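Local coordinates for protein CurD (PDB 5KP7) that binds 4'-phosphopantetheine in a buried pocket and probably catalyses a condensation of the hydroxymethylglutaryl-CoA synthase type, at residues 99-104 with 123-128; 242-247 with 274-279; 316-321 with 381-386; 333-338 with 369-374; 417-422 with 427-432. The protein carries 3 engineered substitutions. All blocks are in the same frame, centred on the assembly; numbering follows the deposited sequence.

Interactions 2 and 3 belong to the 4'-phosphopantetheine pocket and its surroundings. Tyr244, Pro276 and Phe277 of interaction 2 touch the ligand, as does Asn320 of interaction 3. The two contacts meet where His274 CE1 lies 3.4 Å from Asn320 OD1. Interaction 3 also leads outward to interaction 5, with centres about 16 Å apart, through a salt bridge of 3.1 Å between Asp382 OD1 and Lys421 NZ and through Tyr384 packed on Val418. Interaction 4 sits inside the chain loop that interaction 3 closes, with nearest atoms about 7 Å away. Interaction 1, centred about 32 Å from interaction 2 on the opposite side of the chain's centre, lies far from the pocket.

Interaction 1: 99-104 with 123-128; sequences EMVITC and LGLSRN
The carboxylate of Glu99 and the main-chain carbonyl of Asn128 are the flat groups here. Asn128 O lies over one side of the carboxylate, 3.9 Å from Glu99 CD, and rests against the aliphatic stem at 3.6 Å from Glu99 CG. Water 1 approaches from that same side, tilted out of the carboxylate plane, and donates to Glu99 OE2 at 3.2 Å. It also joins Ser126 OG at 2.9 Å, so it bridges strand and loop. Ser126 OG in turn accepts from Asn128 N at 3.0 Å, an ST turn within the loop. The segments sit in a beta-alpha-beta crossover: strand 98-104 leads through helix 115-123, closed by a Schellman motif at Gly124, into the neighbouring parallel strand 130-134. Deeper in, the contact turns apolar. Val101 CG2 meets Leu125 CD1 at 3.6 Å, the two branched side chains crossing obliquely. With Val101 CG1 anti to the backbone N (chi1 174°), CG2 is the methyl left to face the loop. Leu125 also packs on Ile87 of helix 75-89 and on Gln120 of helix 115-123.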
# COMPACT_ATOMS: atom_id res chain seq x y z
N GLU A 99 -5.58 11.73 22.69
CA GLU A 99 -6.12 10.77 23.63
C GLU A 99 -6.41 9.39 23.02
O GLU A 99 -7.04 8.56 23.66
CB GLU A 99 -7.39 11.32 24.29
CG GLU A 99 -7.08 12.60 25.08
CD GLU A 99 -8.08 12.93 26.16
OE1 GLU A 99 -9.16 12.29 26.23
OE2 GLU A 99 -7.77 13.88 26.94
N MET A 100 -5.96 9.15 21.80
CA MET A 100 -6.03 7.83 21.20
C MET A 100 -4.84 7.67 20.27
O MET A 100 -4.57 8.58 19.47
CB MET A 100 -7.34 7.62 20.45
CG MET A 100 -7.49 6.21 19.89
SD MET A 100 -9.15 5.78 19.32
CE MET A 100 -9.37 6.81 17.96
N VAL A 101 -4.15 6.53 20.39
CA VAL A 101 -3.07 6.15 19.48
C VAL A 101 -3.45 4.78 18.91
O VAL A 101 -3.60 3.82 19.66
CB VAL A 101 -1.72 6.06 20.21
CG1 VAL A 101 -0.65 5.53 19.28
CG2 VAL A 101 -1.29 7.41 20.76
N ILE A 102 -3.66 4.73 17.60
CA ILE A 102 -3.96 3.49 16.89
C ILE A 102 -2.80 3.17 15.98
O ILE A 102 -2.46 3.96 15.08
CB ILE A 102 -5.24 3.57 16.04
CG1 ILE A 102 -6.43 4.05 16.89
CG2 ILE A 102 -5.51 2.20 15.45
CD1 ILE A 102 -7.75 4.10 16.14
N THR A 103 -2.15 2.03 16.22
CA THR A 103 -1.12 1.54 15.31
C THR A 103 -1.75 0.54 14.38
O THR A 103 -2.44 -0.38 14.82
CB THR A 103 0.04 0.93 16.10
OG1 THR A 103 0.58 1.93 16.98
CG2 THR A 103 1.14 0.49 15.17
N CYS A 104 -1.52 0.69 13.09
CA CYS A 104 -2.15 -0.13 12.04
C CYS A 104 -1.05 -0.88 11.36
O CYS A 104 -0.12 -0.25 10.79
CB CYS A 104 -2.89 0.78 11.06
SG CYS A 104 -4.16 1.80 11.89
N LEU A 123 7.30 9.13 22.15
CA LEU A 123 6.83 10.45 21.72
C LEU A 123 6.45 11.33 22.91
O LEU A 123 6.19 12.51 22.72
CB LEU A 123 5.64 10.32 20.78
CG LEU A 123 5.90 9.72 19.38
CD1 LEU A 123 4.57 9.52 18.67
CD2 LEU A 123 6.83 10.56 18.54
N GLY A 124 6.45 10.79 24.12
CA GLY A 124 6.14 11.58 25.32
C GLY A 124 4.68 11.96 25.45
O GLY A 124 4.37 13.04 25.95
N LEU A 125 3.78 11.10 25.00
CA LEU A 125 2.35 11.42 24.98
C LEU A 125 1.73 11.24 26.36
O LEU A 125 2.33 10.64 27.25
CB LEU A 125 1.63 10.57 23.92
CG LEU A 125 2.13 10.74 22.49
CD1 LEU A 125 1.25 9.90 21.57
CD2 LEU A 125 2.10 12.20 22.04
N SER A 126 0.53 11.76 26.52
CA SER A 126 -0.22 11.65 27.77
C SER A 126 -0.49 10.21 28.18
O SER A 126 -0.71 9.34 27.31
CB SER A 126 -1.59 12.35 27.64
OG SER A 126 -2.29 12.30 28.87
N ARG A 127 -0.52 9.96 29.50
CA ARG A 127 -0.98 8.67 29.99
C ARG A 127 -2.49 8.51 29.89
O ARG A 127 -2.99 7.37 29.91
CB ARG A 127 -0.50 8.42 31.42
CG ARG A 127 0.97 8.14 31.49
CD ARG A 127 1.40 7.64 32.86
NE ARG A 127 2.78 7.17 32.82
CZ ARG A 127 3.37 6.44 33.79
NH1 ARG A 127 2.70 6.12 34.87
NH2 ARG A 127 4.62 6.01 33.62
N ASN A 128 -3.22 9.61 29.76
CA ASN A 128 -4.68 9.54 29.57
C ASN A 128 -4.95 9.39 28.07
O ASN A 128 -5.40 10.33 27.39
CB ASN A 128 -5.38 10.77 30.18
CG ASN A 128 -5.18 10.87 31.66
OD1 ASN A 128 -4.64 11.87 32.17
ND2 ASN A 128 -5.66 9.88 32.39
O HOH W 1 -4.64 13.55 27.74

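Interaction 2: 242-247 with 274-279; sequences LSYLDC and HTPFGG. With PNS (4'-phosphopantetheine), chain E.
The buried wall of the 4'-phosphopantetheine pocket is built here from helix 237-258 and the turn that leads into helix 278-293, with Phe277 at the N-cap position. Tyr244 spans the gap. Its ring leaves the helix with CG anti to the backbone N (chi1 -177°), which carries the hydroxyl across to the turn, where Tyr244 OH donates to His274 O at 2.7 Å. The donor lies in the carbonyl plane at a C=O...donor angle of 153°, and the carbonyl oxygen sits at the edge of the phenol ring. Beside this bond Tyr244 CE2 approaches His274 CD2 at 4.1 Å, and Pro276 CD lies 4.4 Å from the same CE2. The ligand runs past this group. Its terminal sulfur S44 is 3.8 Å from Tyr244 CB, Pro276 CB lies 3.9 Å from the amide oxygen O40, and the methyl C30 rests over one face of the Phe277 ring, 3.8 Å from CD1. Phe348 meets the Tyr244 ring edge-to-face, while Asp246 on the same helix forms a salt bridge to another protein chain, consistent with docking of a carrier. An alanine in place of Tyr244 would remove both hydroxyl and ring, and would probably leave His274 O without this donor and open a gap beside the sulfur. One buried phenol thus plays two parts: its hydroxyl satisfies the buried His274 carbonyl, while CB and the near ring carbons touch the sulfur of the ligand.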
# COMPACT_ATOMS: atom_id res chain seq x y z
N LEU A 242 -7.26 -10.27 -8.86
CA LEU A 242 -8.68 -10.38 -9.21
C LEU A 242 -9.61 -9.92 -8.07
O LEU A 242 -10.62 -9.28 -8.31
CB LEU A 242 -9.03 -11.80 -9.68
CG LEU A 242 -8.25 -12.28 -10.91
CD1 LEU A 242 -8.35 -13.80 -11.08
CD2 LEU A 242 -8.67 -11.57 -12.17
N SER A 243 -9.24 -10.25 -6.84
CA SER A 243 -10.01 -9.85 -5.68
C SER A 243 -9.97 -8.31 -5.47
O SER A 243 -10.99 -7.68 -5.21
CB SER A 243 -9.49 -10.59 -4.44
OG SER A 243 -10.26 -10.27 -3.30
N TYR A 244 -8.79 -7.73 -5.62
CA TYR A 244 -8.62 -6.27 -5.59
C TYR A 244 -9.56 -5.59 -6.61
O TYR A 244 -10.24 -4.62 -6.31
CB TYR A 244 -7.18 -5.92 -5.88
CG TYR A 244 -6.79 -4.44 -5.84
CD1 TYR A 244 -7.18 -3.56 -6.83
CD2 TYR A 244 -5.98 -3.95 -4.84
CE1 TYR A 244 -6.78 -2.24 -6.81
CE2 TYR A 244 -5.58 -2.60 -4.80
CZ TYR A 244 -5.99 -1.76 -5.80
OH TYR A 244 -5.61 -0.44 -5.82
N LEU A 245 -9.57 -6.12 -7.83
CA LEU A 245 -10.42 -5.56 -8.88
C LEU A 245 -11.91 -5.69 -8.56
O LEU A 245 -12.66 -4.73 -8.75
CB LEU A 245 -10.10 -6.24 -10.22
CG LEU A 245 -8.73 -5.88 -10.80
CD1 LEU A 245 -8.29 -6.88 -11.86
CD2 LEU A 245 -8.76 -4.49 -11.37
N ASP A 246 -12.33 -6.84 -8.06
CA ASP A 246 -13.70 -7.04 -7.59
C ASP A 246 -14.07 -6.01 -6.50
O ASP A 246 -15.13 -5.43 -6.53
CB ASP A 246 -13.96 -8.44 -7.07
CG ASP A 246 -14.09 -9.50 -8.16
OD1 ASP A 246 -14.37 -9.16 -9.34
OD2 ASP A 246 -13.98 -10.71 -7.80
N CYS A 247 -13.19 -5.81 -5.54
CA CYS A 247 -13.45 -4.90 -4.44
C CYS A 247 -13.45 -3.44 -4.89
O CYS A 247 -14.23 -2.63 -4.40
CB CYS A 247 -12.45 -5.11 -3.32
SG CYS A 247 -12.77 -6.62 -2.36
N HIS A 274 -4.53 1.95 -2.71
CA HIS A 274 -3.57 1.01 -2.20
C HIS A 274 -2.77 0.53 -3.41
O HIS A 274 -3.36 0.12 -4.41
CB HIS A 274 -4.25 -0.19 -1.52
CG HIS A 274 -3.27 -1.24 -1.15
ND1 HIS A 274 -2.16 -0.95 -0.40
CD2 HIS A 274 -3.15 -2.54 -1.51
CE1 HIS A 274 -1.41 -2.03 -0.27
NE2 HIS A 274 -1.99 -3.01 -0.94
N THR A 275 -1.43 0.60 -3.33
CA THR A 275 -0.55 0.41 -4.47
C THR A 275 0.48 -0.69 -4.22
O THR A 275 1.61 -0.43 -3.79
CB THR A 275 0.12 1.76 -4.84
OG1 THR A 275 -0.88 2.74 -5.16
CG2 THR A 275 1.01 1.59 -6.08
N PRO A 276 0.11 -1.95 -4.48
CA PRO A 276 1.11 -3.00 -4.34
C PRO A 276 2.28 -2.81 -5.31
O PRO A 276 3.42 -3.08 -4.97
CB PRO A 276 0.31 -4.27 -4.67
CG PRO A 276 -1.09 -3.93 -4.36
CD PRO A 276 -1.22 -2.50 -4.80
N PHE A 277 1.96 -2.31 -6.51
CA PHE A 277 2.91 -1.84 -7.51
C PHE A 277 2.08 -1.00 -8.51
O PHE A 277 0.87 -1.23 -8.67
CB PHE A 277 3.68 -2.96 -8.23
CG PHE A 277 2.81 -4.02 -8.85
CD1 PHE A 277 2.30 -5.04 -8.06
CD2 PHE A 277 2.55 -4.04 -10.23
CE1 PHE A 277 1.52 -6.05 -8.62
CE2 PHE A 277 1.74 -5.05 -10.78
CZ PHE A 277 1.24 -6.04 -9.97
N GLY A 278 2.71 -0.01 -9.14
CA GLY A 278 1.92 0.93 -9.93
C GLY A 278 1.19 0.34 -11.11
O GLY A 278 0.10 0.77 -11.44
N GLY A 279 1.78 -0.68 -11.76
CA GLY A 279 1.17 -1.27 -12.95
C GLY A 279 -0.22 -1.80 -12.71
O GLY A 279 -1.10 -1.69 -13.58
O23 PNS E . 4.27 -9.54 -13.13
P24 PNS E . 3.88 -10.61 -12.13
O26 PNS E . 4.35 -12.03 -12.35
O27 PNS E . 4.46 -10.23 -10.66
C28 PNS E . 4.30 -8.93 -10.10
C29 PNS E . 5.53 -8.50 -9.31
C30 PNS E . 5.35 -7.23 -8.49
C31 PNS E . 6.88 -9.19 -9.66
C32 PNS E . 5.41 -9.51 -8.06
O33 PNS E . 6.48 -9.34 -7.09
C34 PNS E . 4.15 -9.54 -7.21
O35 PNS E . 3.17 -10.18 -7.56
N36 PNS E . 4.16 -8.76 -6.12
C37 PNS E . 2.94 -8.28 -5.52
C38 PNS E . 2.28 -9.24 -4.55
C39 PNS E . 1.06 -8.48 -4.08
O40 PNS E . 1.14 -7.78 -3.08
N41 PNS E . -0.04 -8.60 -4.83
C42 PNS E . -1.25 -7.90 -4.46
C43 PNS E . -2.29 -7.90 -5.56
S44 PNS E . -3.72 -7.08 -4.85

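Interaction 3: 316-321 with 381-386; sequences QQVGNI and ADRYSL
Arg383 grips the carbonyl of Gln317 end-on: NH2 donates to Gln317 O at 2.9 Å and NH1 donates to the same atom at 3.0 Å. The oxygen lies in the guanidinium plane, whereas both nitrogens reach it from one face of the carbonyl, tilted out of its plane, with N-H...O angles of 149° and 140°. This fork is the tight half of the contact. The bend at chi3 (-61°) turns the end of the long arginine chain onto the helix end. Val318 CG2 packs against the guanidinium at 3.9 Å from Arg383 NH1, and Gln317 CB touches NH2 at 3.8 Å. The looser half follows the partly exposed Gln317 side chain. Its amide does not meet the arginine directly; water 2, also in the guanidinium plane, accepts from Arg383 NH2 at 2.9 Å and donates to Gln317 OE1 at 2.8 Å. Further bonds fix the guanidinium group, NH1 to Gly37 O and NE to Leu380 O, with Glu65 a long, weak ion partner. The contact ties the last turn of helix 309-318 to the loop entering strand 384-385. That weakly bonded turn ends before Gly319, which leaves helical geometry with positive phi and leads to Asn320 of the ligand pocket. A leucine replacing Arg383 would strip Gln317 O of both donors and would probably free the chain end before Gly319 to shift. A positive charge held on a carbonyl near a helix C-terminus is likely to offset the partial negative charge gathered there.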
# COMPACT_ATOMS: atom_id res chain seq x y z
N GLN A 316 6.47 4.55 -5.86
CA GLN A 316 7.54 3.95 -6.67
C GLN A 316 8.90 3.98 -6.01
O GLN A 316 9.80 3.29 -6.49
CB GLN A 316 7.71 4.69 -8.01
CG GLN A 316 6.56 4.52 -8.94
CD GLN A 316 6.83 5.25 -10.26
OE1 GLN A 316 7.15 6.46 -10.30
NE2 GLN A 316 6.76 4.51 -11.34
N GLN A 317 9.07 4.84 -5.01
CA GLN A 317 10.32 5.02 -4.30
C GLN A 317 10.43 4.20 -3.01
O GLN A 317 11.51 4.07 -2.45
CB GLN A 317 10.51 6.51 -3.97
CG GLN A 317 10.70 7.33 -5.24
CD GLN A 317 10.87 8.79 -4.91
OE1 GLN A 317 11.89 9.19 -4.34
NE2 GLN A 317 9.88 9.60 -5.24
N VAL A 318 9.31 3.65 -2.55
CA VAL A 318 9.29 2.88 -1.30
C VAL A 318 8.84 1.44 -1.49
O VAL A 318 9.22 0.56 -0.69
CB VAL A 318 8.40 3.62 -0.28
CG1 VAL A 318 8.33 2.91 1.00
CG2 VAL A 318 8.97 4.99 0.01
N GLY A 319 8.02 1.17 -2.50
CA GLY A 319 7.45 -0.17 -2.71
C GLY A 319 6.13 -0.31 -1.97
O GLY A 319 5.55 0.68 -1.50
N ASN A 320 5.63 -1.53 -1.85
CA ASN A 320 4.39 -1.74 -1.11
C ASN A 320 4.73 -1.66 0.38
O ASN A 320 5.51 -2.49 0.88
CB ASN A 320 3.86 -3.14 -1.45
CG ASN A 320 2.55 -3.48 -0.78
OD1 ASN A 320 1.95 -2.67 -0.09
ND2 ASN A 320 2.06 -4.67 -1.06
N ILE A 321 4.13 -0.69 1.08
CA ILE A 321 4.31 -0.54 2.53
C ILE A 321 3.01 -0.89 3.26
O ILE A 321 2.75 -0.42 4.35
CB ILE A 321 4.92 0.81 2.92
CG1 ILE A 321 4.09 2.01 2.47
CG2 ILE A 321 6.30 0.90 2.30
CD1 ILE A 321 4.50 3.35 3.08
N ALA A 381 15.06 11.17 -1.32
CA ALA A 381 16.28 11.25 -2.11
C ALA A 381 17.55 11.07 -1.26
O ALA A 381 18.58 10.70 -1.82
CB ALA A 381 16.35 12.57 -2.89
N ASP A 382 17.49 11.34 0.05
CA ASP A 382 18.66 11.30 0.93
C ASP A 382 18.95 9.90 1.51
O ASP A 382 19.96 9.74 2.22
CB ASP A 382 18.51 12.35 2.05
CG ASP A 382 19.83 12.61 2.82
OD1 ASP A 382 20.90 12.65 2.20
OD2 ASP A 382 19.78 12.73 4.06
N ARG A 383 18.14 8.89 1.19
CA ARG A 383 18.38 7.55 1.72
C ARG A 383 19.62 6.91 1.09
O ARG A 383 20.01 7.24 -0.05
CB ARG A 383 17.16 6.65 1.45
CG ARG A 383 15.89 7.15 2.13
CD ARG A 383 14.64 6.38 1.73
NE ARG A 383 14.44 6.51 0.29
CZ ARG A 383 13.62 5.74 -0.44
NH1 ARG A 383 12.87 4.82 0.15
NH2 ARG A 383 13.59 5.91 -1.77
N TYR A 384 20.19 5.96 1.83
CA TYR A 384 21.35 5.19 1.35
C TYR A 384 20.93 4.24 0.24
O TYR A 384 19.93 3.55 0.36
CB TYR A 384 21.94 4.38 2.50
CG TYR A 384 23.27 3.73 2.21
CD1 TYR A 384 23.32 2.43 1.72
CD2 TYR A 384 24.46 4.39 2.46
CE1 TYR A 384 24.53 1.81 1.46
CE2 TYR A 384 25.68 3.78 2.21
CZ TYR A 384 25.70 2.48 1.71
OH TYR A 384 26.92 1.85 1.45
N SER A 385 21.67 4.25 -0.86
CA SER A 385 21.36 3.36 -1.98
C SER A 385 22.17 2.07 -1.84
O SER A 385 23.39 2.11 -2.05
CB SER A 385 21.70 4.04 -3.31
OG SER A 385 21.30 3.19 -4.38
N LEU A 386 21.51 0.96 -1.52
CA LEU A 386 22.19 -0.32 -1.27
C LEU A 386 22.73 -0.96 -2.55
O LEU A 386 22.07 -0.93 -3.58
CB LEU A 386 21.23 -1.34 -0.67
CG LEU A 386 20.68 -1.03 0.72
CD1 LEU A 386 19.50 -1.93 1.02
CD2 LEU A 386 21.75 -1.18 1.78
O HOH W 2 14.22 7.70 -3.91

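Interaction 4: 333-338 with 369-374. Engineered in segment 369-374: Ala369 (natural residue Gln), Ala371 (natural residue Gln).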
# COMPACT_ATOMS: atom_id res chain seq x y z
N THR A 333 -0.02 12.37 -4.03
CA THR A 333 -0.99 13.14 -4.80
C THR A 333 -0.93 14.64 -4.45
O THR A 333 -0.91 15.50 -5.33
CB THR A 333 -2.39 12.59 -4.55
OG1 THR A 333 -2.51 11.28 -5.14
CG2 THR A 333 -3.44 13.49 -5.16
N ILE A 334 -0.90 14.94 -3.16
CA ILE A 334 -0.89 16.33 -2.69
C ILE A 334 0.37 17.06 -3.16
O ILE A 334 0.29 18.17 -3.71
CB ILE A 334 -1.03 16.42 -1.16
CG1 ILE A 334 -2.41 15.90 -0.76
CG2 ILE A 334 -0.85 17.87 -0.67
CD1 ILE A 334 -2.59 15.64 0.70
N ASP A 335 1.53 16.44 -2.96
CA ASP A 335 2.79 17.07 -3.38
C ASP A 335 2.97 17.21 -4.89
O ASP A 335 3.54 18.21 -5.37
CB ASP A 335 3.98 16.30 -2.81
CG ASP A 335 4.26 16.63 -1.37
OD1 ASP A 335 3.55 17.47 -0.75
OD2 ASP A 335 5.18 15.98 -0.84
N ASN A 336 2.50 16.22 -5.63
CA ASN A 336 2.79 16.14 -7.06
C ASN A 336 1.67 16.60 -8.00
O ASN A 336 1.93 16.84 -9.18
CB ASN A 336 3.25 14.71 -7.39
CG ASN A 336 4.55 14.39 -6.71
OD1 ASN A 336 5.59 14.94 -7.06
ND2 ASN A 336 4.51 13.53 -5.73
N GLY A 337 0.47 16.77 -7.47
CA GLY A 337 -0.67 17.28 -8.22
C GLY A 337 -0.81 18.79 -8.09
O GLY A 337 0.03 19.45 -7.49
N ASP A 338 -1.88 19.35 -8.65
CA ASP A 338 -2.11 20.79 -8.68
C ASP A 338 -3.24 21.14 -7.73
O ASP A 338 -4.36 20.61 -7.88
CB ASP A 338 -2.51 21.23 -10.09
CG ASP A 338 -2.60 22.73 -10.22
OD1 ASP A 338 -3.52 23.32 -9.63
OD2 ASP A 338 -1.76 23.31 -10.93
N ALA A 369 0.21 23.57 0.64
CA ALA A 369 1.41 24.33 1.01
C ALA A 369 2.00 23.81 2.31
O ALA A 369 3.21 23.65 2.41
CB ALA A 369 1.11 25.81 1.09
N ILE A 370 1.16 23.54 3.31
CA ILE A 370 1.64 22.91 4.56
C ILE A 370 2.28 21.56 4.27
O ILE A 370 3.39 21.27 4.74
CB ILE A 370 0.51 22.78 5.62
CG1 ILE A 370 0.03 24.18 6.08
CG2 ILE A 370 1.00 21.98 6.82
CD1 ILE A 370 -1.34 24.15 6.73
N ALA A 371 1.60 20.73 3.49
CA ALA A 371 2.15 19.43 3.13
C ALA A 371 3.54 19.52 2.46
O ALA A 371 4.43 18.73 2.79
CB ALA A 371 1.17 18.68 2.23
N ALA A 372 3.72 20.49 1.57
CA ALA A 372 4.98 20.67 0.85
C ALA A 372 6.14 20.97 1.80
O ALA A 372 7.26 20.57 1.54
CB ALA A 372 4.87 21.80 -0.18
N GLN A 373 5.85 21.65 2.90
CA GLN A 373 6.89 21.98 3.89
C GLN A 373 7.51 20.76 4.56
O GLN A 373 8.56 20.87 5.16
CB GLN A 373 6.35 22.91 4.98
CG GLN A 373 5.95 24.28 4.49
CD GLN A 373 7.13 25.02 3.91
OE1 GLN A 373 7.39 24.93 2.70
NE2 GLN A 373 7.88 25.70 4.77
N GLN A 374 6.87 19.60 4.46
CA GLN A 374 7.40 18.39 5.07
C GLN A 374 8.61 17.82 4.33
O GLN A 374 9.39 17.05 4.90
CB GLN A 374 6.28 17.33 5.23
CG GLN A 374 5.01 17.86 5.95
CD GLN A 374 5.31 18.77 7.16
OE1 GLN A 374 5.98 18.35 8.10
NE2 GLN A 374 4.81 20.02 7.12
O HOH W 3 6.44 17.07 1.22
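Ile334 CG2 presses on the methyl of Ala371, an engineered residue that is glutamine in nature, at 3.6 Å. The isoleucine has CG1 anti to the carbonyl carbon (chi1 -65°), which leaves CG2 anti to the backbone N and out toward the facing helix. Asp335 leans the same way: with chi1 at -80° its OD1 stands over the flat of the Ala371-Ala372 peptide, 3.8 Å from Ala371 C and also 4.0 Å from Ala371 CB. The hydrogen bonds go to the other oxygen: Asp335 OD2 accepts from water 3 at 2.6 Å and is hydrogen-bonded to Tyr314 as well. Water 3 donates in addition to Ala371 O at 3.0 Å, bridging the two segments. These are the closing turns of helices 325-336 and 365-372, separated in the chain by the antiparallel strands 343-351 and 355-363 of the large sheet; Ile207 touches both Ile334 and Ile370. Beyond the contact, Gln374 curls back over its own chain, its torsions all folded, and NE2 donates to Ile370 O at 3.0 Å with a nearly straight 169° bond. That bond approaches from above the carbonyl plane yet lies within the glutamine's amide plane.

Interaction 5: 417-422 with 427-432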
# COMPACT_ATOMS: atom_id res chain seq x y z
N GLY A 417 28.56 2.95 6.32
CA GLY A 417 28.04 4.00 5.44
C GLY A 417 26.58 4.33 5.61
O GLY A 417 26.18 5.49 5.46
N VAL A 418 25.78 3.31 5.94
CA VAL A 418 24.37 3.51 6.23
C VAL A 418 24.27 4.31 7.51
O VAL A 418 23.47 5.23 7.59
CB VAL A 418 23.58 2.19 6.38
CG1 VAL A 418 22.13 2.47 6.79
CG2 VAL A 418 23.62 1.38 5.10
N TRP A 419 25.10 3.98 8.50
CA TRP A 419 25.04 4.68 9.77
C TRP A 419 25.34 6.17 9.62
O TRP A 419 24.67 7.01 10.24
CB TRP A 419 25.98 4.06 10.81
CG TRP A 419 25.70 4.58 12.17
CD1 TRP A 419 26.43 5.48 12.87
CD2 TRP A 419 24.56 4.27 12.97
NE1 TRP A 419 25.86 5.72 14.08
CE2 TRP A 419 24.69 5.01 14.17
CE3 TRP A 419 23.45 3.43 12.80
CZ2 TRP A 419 23.77 4.93 15.19
CZ3 TRP A 419 22.53 3.36 13.82
CH2 TRP A 419 22.69 4.10 15.00
N LYS A 420 26.33 6.49 8.79
CA LYS A 420 26.72 7.88 8.55
C LYS A 420 25.54 8.72 8.05
O LYS A 420 25.45 9.90 8.38
CB LYS A 420 27.93 7.97 7.60
CG LYS A 420 28.72 9.25 7.76
CD LYS A 420 29.98 9.22 6.92
CE LYS A 420 30.64 10.60 6.89
NZ LYS A 420 31.65 10.68 5.81
N LYS A 421 24.62 8.11 7.29
CA LYS A 421 23.39 8.77 6.83
C LYS A 421 22.34 9.00 7.94
O LYS A 421 21.59 9.97 7.87
CB LYS A 421 22.72 7.96 5.70
CG LYS A 421 23.45 7.99 4.37
CD LYS A 421 23.17 9.28 3.62
CE LYS A 421 23.27 9.11 2.12
NZ LYS A 421 22.75 10.33 1.48
N ILE A 422 22.30 8.12 8.94
CA ILE A 422 21.33 8.17 10.05
C ILE A 422 21.82 9.07 11.20
O ILE A 422 21.04 9.85 11.75
CB ILE A 422 21.05 6.73 10.58
CG1 ILE A 422 20.45 5.87 9.47
CG2 ILE A 422 20.10 6.72 11.78
CD1 ILE A 422 20.32 4.41 9.84
N ARG A 427 16.94 10.46 14.66
CA ARG A 427 16.23 9.24 14.27
C ARG A 427 16.14 8.28 15.42
O ARG A 427 17.14 8.10 16.14
CB ARG A 427 17.02 8.50 13.19
CG ARG A 427 17.07 9.18 11.85
CD ARG A 427 15.88 8.80 10.99
NE ARG A 427 16.06 9.43 9.71
CZ ARG A 427 16.62 8.86 8.65
NH1 ARG A 427 16.98 7.58 8.68
NH2 ARG A 427 16.77 9.56 7.55
N LEU A 428 15.00 7.61 15.58
CA LEU A 428 14.91 6.52 16.51
C LEU A 428 15.35 5.21 15.83
O LEU A 428 14.95 4.91 14.68
CB LEU A 428 13.50 6.40 17.09
CG LEU A 428 13.41 5.58 18.38
CD1 LEU A 428 13.94 6.39 19.55
CD2 LEU A 428 12.02 5.06 18.64
N VAL A 429 16.13 4.43 16.56
CA VAL A 429 16.55 3.09 16.15
C VAL A 429 16.29 2.09 17.28
O VAL A 429 16.17 2.48 18.47
CB VAL A 429 18.02 3.02 15.66
CG1 VAL A 429 18.23 3.90 14.45
CG2 VAL A 429 18.99 3.37 16.76
N LEU A 430 16.22 0.82 16.90
CA LEU A 430 16.17 -0.30 17.85
C LEU A 430 17.57 -0.63 18.33
O LEU A 430 18.42 -1.08 17.55
CB LEU A 430 15.52 -1.55 17.21
CG LEU A 430 15.43 -2.82 18.05
CD1 LEU A 430 14.47 -2.67 19.24
CD2 LEU A 430 15.05 -4.00 17.17
N LYS A 431 17.81 -0.42 19.64
CA LYS A 431 19.10 -0.67 20.25
C LYS A 431 19.29 -2.12 20.66
O LYS A 431 20.39 -2.70 20.47
CB LYS A 431 19.28 0.22 21.50
CG LYS A 431 20.62 0.12 22.18
CD LYS A 431 20.62 1.01 23.43
CE LYS A 431 21.98 1.51 23.78
NZ LYS A 431 23.01 0.50 24.10
N ALA A 432 18.25 -2.70 21.24
CA ALA A 432 18.35 -4.03 21.82
C ALA A 432 16.97 -4.56 22.15
O ALA A 432 16.01 -3.79 22.26
CB ALA A 432 19.18 -4.02 23.11
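Ile422, Arg427 and Val429 bury most of the surface where the last turn of helix 416-422 folds back on strand 428-434, the middle strand of a small antiparallel sheet with 408-409 and 437-442. Only four residues, 423-426, link the two segments, which therefore pack as neighbours in the chain. Ile422 carries the largest share. With CG1 beside the backbone N (chi1 -61°), its CG2 branch takes the place anti to that N and points into the corner, meeting Arg427 CB at 3.8 Å and, less closely, Val429 CG1 at 4.3 Å. Ile422 and Arg427 cross at about a right angle. In one of the two deposited conformers the arginine chain bends at chi2 (-87°) and folds over the isoleucine: CG lies 3.9 Å from Ile422 CG2, and Arg427 NH1 comes near Ile422 CG1. These contacts beyond CB may differ in the other conformer and are to that extent doubtful. Val429, two residues on and inside the strand, also points toward the helix and meets Trp419 there. The indole starts out away from the strand and swings back; it is stacked on Tyr412 and edge-to-face with Tyr72, and the edge of its six-membered ring meets the valine. Lys421 of the same helix reaches out instead to a salt bridge with Asp382. Farther along, Lys431 and Ala432 both face Lys439, a classic beta bulge. At the indole edge Trp419 CH2 stands 4.2 Å from Val429 CG2, the methyl lying near the plane of the ring.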